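Local atomic coordinates of forkhead-associated 1 (Saccharomyces cerevisiae, PDB entry 6C4U), a protein that binds phosphothreonine peptides through a forkhead-associated domain, here engineered to recognise a phosphopeptide of the human transcription factor c-Myc. Residues F[58-63]-F[73-78]; F[100-105]-F[115-120]. All coordinates share one frame; numbering follows the deposited sequence.

Contact 1 (F[58-63]-F[73-78])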
loop_
_atom_site.group_PDB
_atom_site.type_symbol
_atom_site.label_atom_id
_atom_site.label_comp_id
_atom_site.label_asym_id
_atom_site.label_seq_id
_atom_site.Cartn_x
_atom_site.Cartn_y
_atom_site.Cartn_z
ATOM N N ASN F 58 2.576 -4.535 12.492
ATOM C CA ASN F 58 2.275 -3.145 12.866
ATOM C C ASN F 58 2.517 -2.192 11.723
ATOM O O ASN F 58 1.719 -1.277 11.496
ATOM C CB ASN F 58 3.122 -2.705 14.062
ATOM C CG ASN F 58 2.605 -3.261 15.353
ATOM O OD1 ASN F 58 1.708 -2.678 15.971
ATOM N ND2 ASN F 58 3.141 -4.412 15.758
ATOM N N LYS F 59 3.649 -2.388 11.054
ATOM C CA LYS F 59 3.906 -1.767 9.768
ATOM C C LYS F 59 4.146 -2.935 8.829
ATOM O O LYS F 59 5.175 -3.609 8.902
ATOM C CB LYS F 59 5.083 -0.790 9.811
ATOM C CG LYS F 59 4.783 0.505 10.552
ATOM C CD LYS F 59 5.364 1.820 10.084
ATOM C CE LYS F 59 5.006 2.873 11.153
ATOM N NZ LYS F 59 4.693 4.289 10.739
ATOM N N HIS F 60 3.163 -3.178 7.966
ATOM C CA HIS F 60 3.091 -4.384 7.167
ATOM C C HIS F 60 3.605 -4.198 5.746
ATOM O O HIS F 60 4.350 -5.027 5.242
ATOM C CB HIS F 60 1.655 -4.896 7.146
ATOM C CG HIS F 60 1.547 -6.321 6.721
ATOM N ND1 HIS F 60 1.305 -7.344 7.608
ATOM C CD2 HIS F 60 1.690 -6.896 5.503
ATOM C CE1 HIS F 60 1.291 -8.492 6.949
ATOM N NE2 HIS F 60 1.526 -8.249 5.669
ATOM N N PHE F 61 3.186 -3.130 5.083
ATOM C CA PHE F 61 3.770 -2.802 3.776
ATOM C C PHE F 61 3.690 -1.309 3.539
ATOM O O PHE F 61 2.965 -0.611 4.241
ATOM C CB PHE F 61 3.134 -3.624 2.628
ATOM C CG PHE F 61 1.667 -3.348 2.392
ATOM C CD1 PHE F 61 0.693 -4.081 3.076
ATOM C CD2 PHE F 61 1.246 -2.386 1.474
ATOM C CE1 PHE F 61 -0.654 -3.820 2.889
ATOM C CE2 PHE F 61 -0.109 -2.139 1.270
ATOM C CZ PHE F 61 -1.047 -2.851 1.973
ATOM N N GLN F 62 4.478 -0.829 2.582
ATOM C CA GLN F 62 4.468 0.570 2.216
ATOM C C GLN F 62 4.225 0.671 0.739
ATOM O O GLN F 62 4.553 -0.253 -0.024
ATOM C CB GLN F 62 5.824 1.235 2.515
ATOM C CG GLN F 62 6.449 0.862 3.847
ATOM C CD GLN F 62 7.625 1.695 4.220
ATOM O OE1 GLN F 62 7.488 2.615 5.004
ATOM N NE2 GLN F 62 8.796 1.315 3.733
ATOM N N ILE F 63 3.663 1.802 0.335
ATOM C CA ILE F 63 3.526 2.142 -1.066
ATOM C C ILE F 63 4.333 3.404 -1.264
ATOM O O ILE F 63 4.218 4.347 -0.491
ATOM C CB ILE F 63 2.043 2.294 -1.473
ATOM C CG1 ILE F 63 1.377 0.914 -1.407
ATOM C CG2 ILE F 63 1.918 2.895 -2.869
ATOM C CD1 ILE F 63 -0.100 0.896 -1.681
ATOM N N LEU F 73 5.510 -1.219 -4.258
ATOM C CA LEU F 73 5.070 -1.931 -3.065
ATOM C C LEU F 73 6.260 -2.582 -2.326
ATOM O O LEU F 73 6.967 -3.425 -2.898
ATOM C CB LEU F 73 4.028 -2.979 -3.468
ATOM C CG LEU F 73 3.672 -4.036 -2.411
ATOM C CD1 LEU F 73 2.937 -3.421 -1.246
ATOM C CD2 LEU F 73 2.838 -5.136 -2.994
ATOM N N ASN F 74 6.444 -2.206 -1.053
ATOM C CA ASN F 74 7.539 -2.702 -0.206
ATOM C C ASN F 74 6.923 -3.599 0.876
ATOM O O ASN F 74 6.289 -3.081 1.800
ATOM C CB ASN F 74 8.319 -1.480 0.403
ATOM C CG ASN F 74 9.654 -1.850 1.084
ATOM O OD1 ASN F 74 10.137 -1.141 1.998
ATOM N ND2 ASN F 74 10.284 -2.929 0.618
ATOM N N ASP F 75 7.060 -4.925 0.770
ATOM C CA ASP F 75 6.664 -5.784 1.923
ATOM C C ASP F 75 7.659 -5.595 3.066
ATOM O O ASP F 75 8.854 -5.660 2.827
ATOM C CB ASP F 75 6.607 -7.287 1.573
ATOM C CG ASP F 75 6.251 -8.157 2.795
ATOM O OD1 ASP F 75 5.402 -7.709 3.591
ATOM O OD2 ASP F 75 6.822 -9.266 2.990
ATOM N N ILE F 76 7.176 -5.375 4.286
ATOM C CA ILE F 76 8.057 -5.234 5.465
ATOM C C ILE F 76 7.456 -5.962 6.663
ATOM O O ILE F 76 7.540 -5.514 7.821
ATOM C CB ILE F 76 8.351 -3.755 5.796
ATOM C CG1 ILE F 76 7.072 -2.974 6.085
ATOM C CG2 ILE F 76 9.077 -3.099 4.628
ATOM C CD1 ILE F 76 7.295 -1.574 6.603
ATOM N N SER F 77 6.881 -7.123 6.371
ATOM C CA SER F 77 6.022 -7.827 7.307
ATOM C C SER F 77 6.616 -9.138 7.772
ATOM O O SER F 77 7.367 -9.789 7.034
ATOM C CB SER F 77 4.679 -8.124 6.645
ATOM O OG SER F 77 4.830 -9.024 5.553
ATOM N N THR F 78 6.218 -9.529 8.976
ATOM C CA THR F 78 6.453 -10.867 9.493
ATOM C C THR F 78 5.799 -11.936 8.610
ATOM O O THR F 78 6.481 -12.856 8.181
ATOM C CB THR F 78 5.900 -11.002 10.937
ATOM O OG1 THR F 78 6.611 -10.119 11.812
ATOM C CG2 THR F 78 6.020 -12.445 11.462
#
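Q62 and N74 form a hydrogen-bonded pair of an antiparallel hairpin, with N74 N donating a hydrogen bond to Q62 O (2.9 Å) and Q62 N donating one to N74 O (3.0 Å). On either side of it F61 faces D75 and I63 faces L73 as non-hydrogen-bonded pairs, and the axes of 61-63 and 73-75 approach to 4.7 Å. Beyond the strand ends, I76 N still reaches H60 O at 3.0 Å. On one face the side chains of Q62 and N74 point the same way: Q62 NE2 hydrogen-bonds a lone pair of N74 OD1 at 3.3 Å, while N74 ND2 is held by S92 O. The I76 side chain crosses that of Q62 at about a right angle, its CD1 against Q62 CG. On the other face L73 CD1 packs obliquely against F61 CD2. H60 CG is anti to the backbone N (chi1 -162°), which lays the imidazole over S77 in a CH-pi contact, S77 CB 3.3 Å from the ring centroid of H60. S57 N and G80 O fix its ND1 and NE2; an alanine here would probably leave both without these partners and S77 CB without the ring. N58 N and T78 OG1 hydrogen-bond a modified side chain of the bound peptide, consistent with an FHA phosphothreonine site. H60 and F61 form a classic beta bulge opposite F40 of strand 34-41, whose ring stacks on F61, and L73 packs on strand 94-96.

Contact 2 (F[100-105]-F[115-120])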
loop_
_atom_site.group_PDB
_atom_site.type_symbol
_atom_site.label_atom_id
_atom_site.label_comp_id
_atom_site.label_asym_id
_atom_site.label_seq_id
_atom_site.Cartn_x
_atom_site.Cartn_y
_atom_site.Cartn_z
ATOM N N ASP F 100 -4.316 -3.492 -9.363
ATOM C CA ASP F 100 -3.620 -4.589 -8.666
ATOM C C ASP F 100 -4.282 -4.903 -7.341
ATOM O O ASP F 100 -4.908 -4.034 -6.739
ATOM C CB ASP F 100 -2.140 -4.245 -8.424
ATOM C CG ASP F 100 -1.260 -4.500 -9.642
ATOM O OD1 ASP F 100 -1.785 -4.896 -10.704
ATOM O OD2 ASP F 100 -0.041 -4.289 -9.534
ATOM N N GLU F 101 -4.149 -6.153 -6.905
ATOM C CA GLU F 101 -4.787 -6.614 -5.673
ATOM C C GLU F 101 -3.741 -7.020 -4.632
ATOM O O GLU F 101 -3.036 -8.028 -4.780
ATOM C CB GLU F 101 -5.733 -7.785 -5.973
ATOM C CG GLU F 101 -6.617 -8.230 -4.817
ATOM C CD GLU F 101 -7.510 -9.436 -5.179
ATOM O OE1 GLU F 101 -7.260 -10.161 -6.191
ATOM O OE2 GLU F 101 -8.505 -9.691 -4.488
ATOM N N ILE F 102 -3.675 -6.239 -3.564
ATOM C CA ILE F 102 -2.764 -6.476 -2.444
ATOM C C ILE F 102 -3.515 -7.263 -1.381
ATOM O O ILE F 102 -4.602 -6.874 -0.978
ATOM C CB ILE F 102 -2.240 -5.128 -1.885
ATOM C CG1 ILE F 102 -1.527 -4.349 -3.006
ATOM C CG2 ILE F 102 -1.229 -5.347 -0.785
ATOM C CD1 ILE F 102 -1.021 -2.984 -2.617
ATOM N N THR F 103 -2.925 -8.363 -0.923
ATOM C CA THR F 103 -3.608 -9.317 -0.034
ATOM C C THR F 103 -2.722 -9.670 1.142
ATOM O O THR F 103 -1.534 -9.900 0.950
ATOM C CB THR F 103 -3.920 -10.642 -0.777
ATOM O OG1 THR F 103 -3.703 -10.497 -2.201
ATOM C CG2 THR F 103 -5.316 -11.063 -0.510
ATOM N N VAL F 104 -3.292 -9.730 2.344
ATOM C CA VAL F 104 -2.532 -10.130 3.547
ATOM C C VAL F 104 -3.318 -11.198 4.299
ATOM O O VAL F 104 -4.514 -11.296 4.158
ATOM C CB VAL F 104 -2.222 -8.925 4.470
ATOM C CG1 VAL F 104 -1.464 -7.862 3.702
ATOM C CG2 VAL F 104 -3.480 -8.323 5.074
ATOM N N ARG F 105 -2.660 -11.987 5.123
ATOM C CA ARG F 105 -3.361 -13.041 5.886
ATOM C C ARG F 105 -3.801 -12.529 7.248
ATOM O O ARG F 105 -3.124 -11.667 7.853
ATOM C CB ARG F 105 -2.457 -14.227 6.069
ATOM C CG ARG F 105 -2.095 -14.917 4.759
ATOM C CD ARG F 105 -0.663 -15.454 4.717
ATOM N NE ARG F 105 -0.428 -16.530 5.681
ATOM C CZ ARG F 105 0.743 -16.868 6.216
ATOM N NH1 ARG F 105 1.872 -16.236 5.872
ATOM N NH2 ARG F 105 0.795 -17.847 7.115
ATOM N N LEU F 115 -7.113 -5.703 -0.734
ATOM C CA LEU F 115 -7.219 -4.295 -1.105
ATOM C C LEU F 115 -6.916 -4.166 -2.590
ATOM O O LEU F 115 -6.106 -4.921 -3.124
ATOM C CB LEU F 115 -6.215 -3.458 -0.339
ATOM C CG LEU F 115 -6.109 -3.650 1.162
ATOM C CD1 LEU F 115 -5.084 -2.615 1.692
ATOM C CD2 LEU F 115 -7.453 -3.616 1.873
ATOM N N VAL F 116 -7.550 -3.202 -3.249
ATOM C CA VAL F 116 -7.349 -3.013 -4.675
ATOM C C VAL F 116 -6.935 -1.581 -4.954
ATOM O O VAL F 116 -7.560 -0.638 -4.446
ATOM C CB VAL F 116 -8.619 -3.381 -5.467
ATOM C CG1 VAL F 116 -8.444 -3.105 -6.951
ATOM C CG2 VAL F 116 -8.925 -4.860 -5.262
ATOM N N ILE F 117 -5.888 -1.433 -5.772
ATOM C CA ILE F 117 -5.319 -0.120 -6.050
ATOM C C ILE F 117 -5.925 0.390 -7.324
ATOM O O ILE F 117 -5.954 -0.344 -8.339
ATOM C CB ILE F 117 -3.774 -0.178 -6.233
ATOM C CG1 ILE F 117 -3.107 -0.928 -5.077
ATOM C CG2 ILE F 117 -3.176 1.217 -6.348
ATOM C CD1 ILE F 117 -3.470 -0.406 -3.712
ATOM N N PHE F 118 -6.412 1.632 -7.260
ATOM C CA PHE F 118 -6.952 2.296 -8.429
ATOM C C PHE F 118 -6.113 3.554 -8.556
ATOM O O PHE F 118 -6.087 4.397 -7.655
ATOM C CB PHE F 118 -8.441 2.537 -8.309
ATOM C CG PHE F 118 -9.009 3.403 -9.383
ATOM C CD1 PHE F 118 -8.922 3.091 -10.756
ATOM C CD2 PHE F 118 -9.683 4.515 -9.027
ATOM C CE1 PHE F 118 -9.483 3.899 -11.698
ATOM C CE2 PHE F 118 -10.291 5.357 -9.997
ATOM C CZ PHE F 118 -10.168 5.037 -11.328
ATOM N N ILE F 119 -5.354 3.645 -9.643
ATOM C CA ILE F 119 -4.323 4.617 -9.819
ATOM C C ILE F 119 -4.898 5.738 -10.683
ATOM O O ILE F 119 -5.338 5.508 -11.801
ATOM C CB ILE F 119 -3.061 4.054 -10.457
ATOM C CG1 ILE F 119 -2.559 2.864 -9.610
ATOM C CG2 ILE F 119 -1.987 5.130 -10.594
ATOM C CD1 ILE F 119 -1.336 2.024 -10.154
ATOM N N ASN F 120 -4.895 6.958 -10.142
ATOM C CA ASN F 120 -5.385 8.125 -10.850
ATOM C C ASN F 120 -4.364 8.540 -11.918
ATOM O O ASN F 120 -3.313 9.119 -11.596
ATOM C CB ASN F 120 -5.641 9.276 -9.878
ATOM C CG ASN F 120 -6.012 10.582 -10.583
ATOM O OD1 ASN F 120 -6.243 10.606 -11.793
ATOM N ND2 ASN F 120 -6.057 11.675 -9.838
#
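I102 and I117 meet through their delta methyls, I102 CD1 lying 3.7 Å from I117 CD1 and nearly as close to I117 CG1. The two side chains cross obliquely rather than running alongside each other. In I102, CG1 is anti to the carbonyl carbon (chi1 -58°) and the chain then runs on extended, carrying CD1 across to I117, which is bent at its second torsion (chi2 -53°). E101 and V116 form a non-hydrogen-bonded pair on the other face from I102 and L115; there E101 CG approaches V116 CG2 at 4.1 Å. The aliphatic part of E101 thus does the touching, while its carboxylate reaches past the pair, OE2 bonding to S114 OG. Strands 101-105 and 112-119 form an antiparallel beta hairpin in the six-stranded sheet of the FHA beta sandwich, their segment axes 155° apart. I102 and L115 are a hydrogen-bonded pair: L115 N donates to I102 O at 2.8 Å and I102 N to L115 O. Two residues further along, I117 N bonds to D100 O at 2.9 Å, and the same oxygen accepts a CA-H contact from V116 CA. The D100 carboxylate turns elsewhere, OD2 receiving S97 N. The apolar face carrying I102, L115 and I117 looks into the sandwich towards strand 61-66, and L115 and I117 also pack on V8 of strand 4-10.

Contact 1 closes before contact 2 opens, so the two hairpins follow in series along the chain, and their centres lie 13 Å apart. They belong to different sheets: 61-66 and 71-75 to the mixed one, 101-105 and 112-119 to the antiparallel one. The sheets meet face to face through apolar side chains, with F61 CZ resting on I102 CG2 at 3.7 Å and I63 CD1 facing I102 CD1. The H60 ring packs on V104, H60 NE2 to V104 CG1 3.6 Å. R105 of contact 2 packs on an apolar side chain of the peptide that contact 1 also binds, so both hairpins contribute to the peptide-binding end of the sandwich.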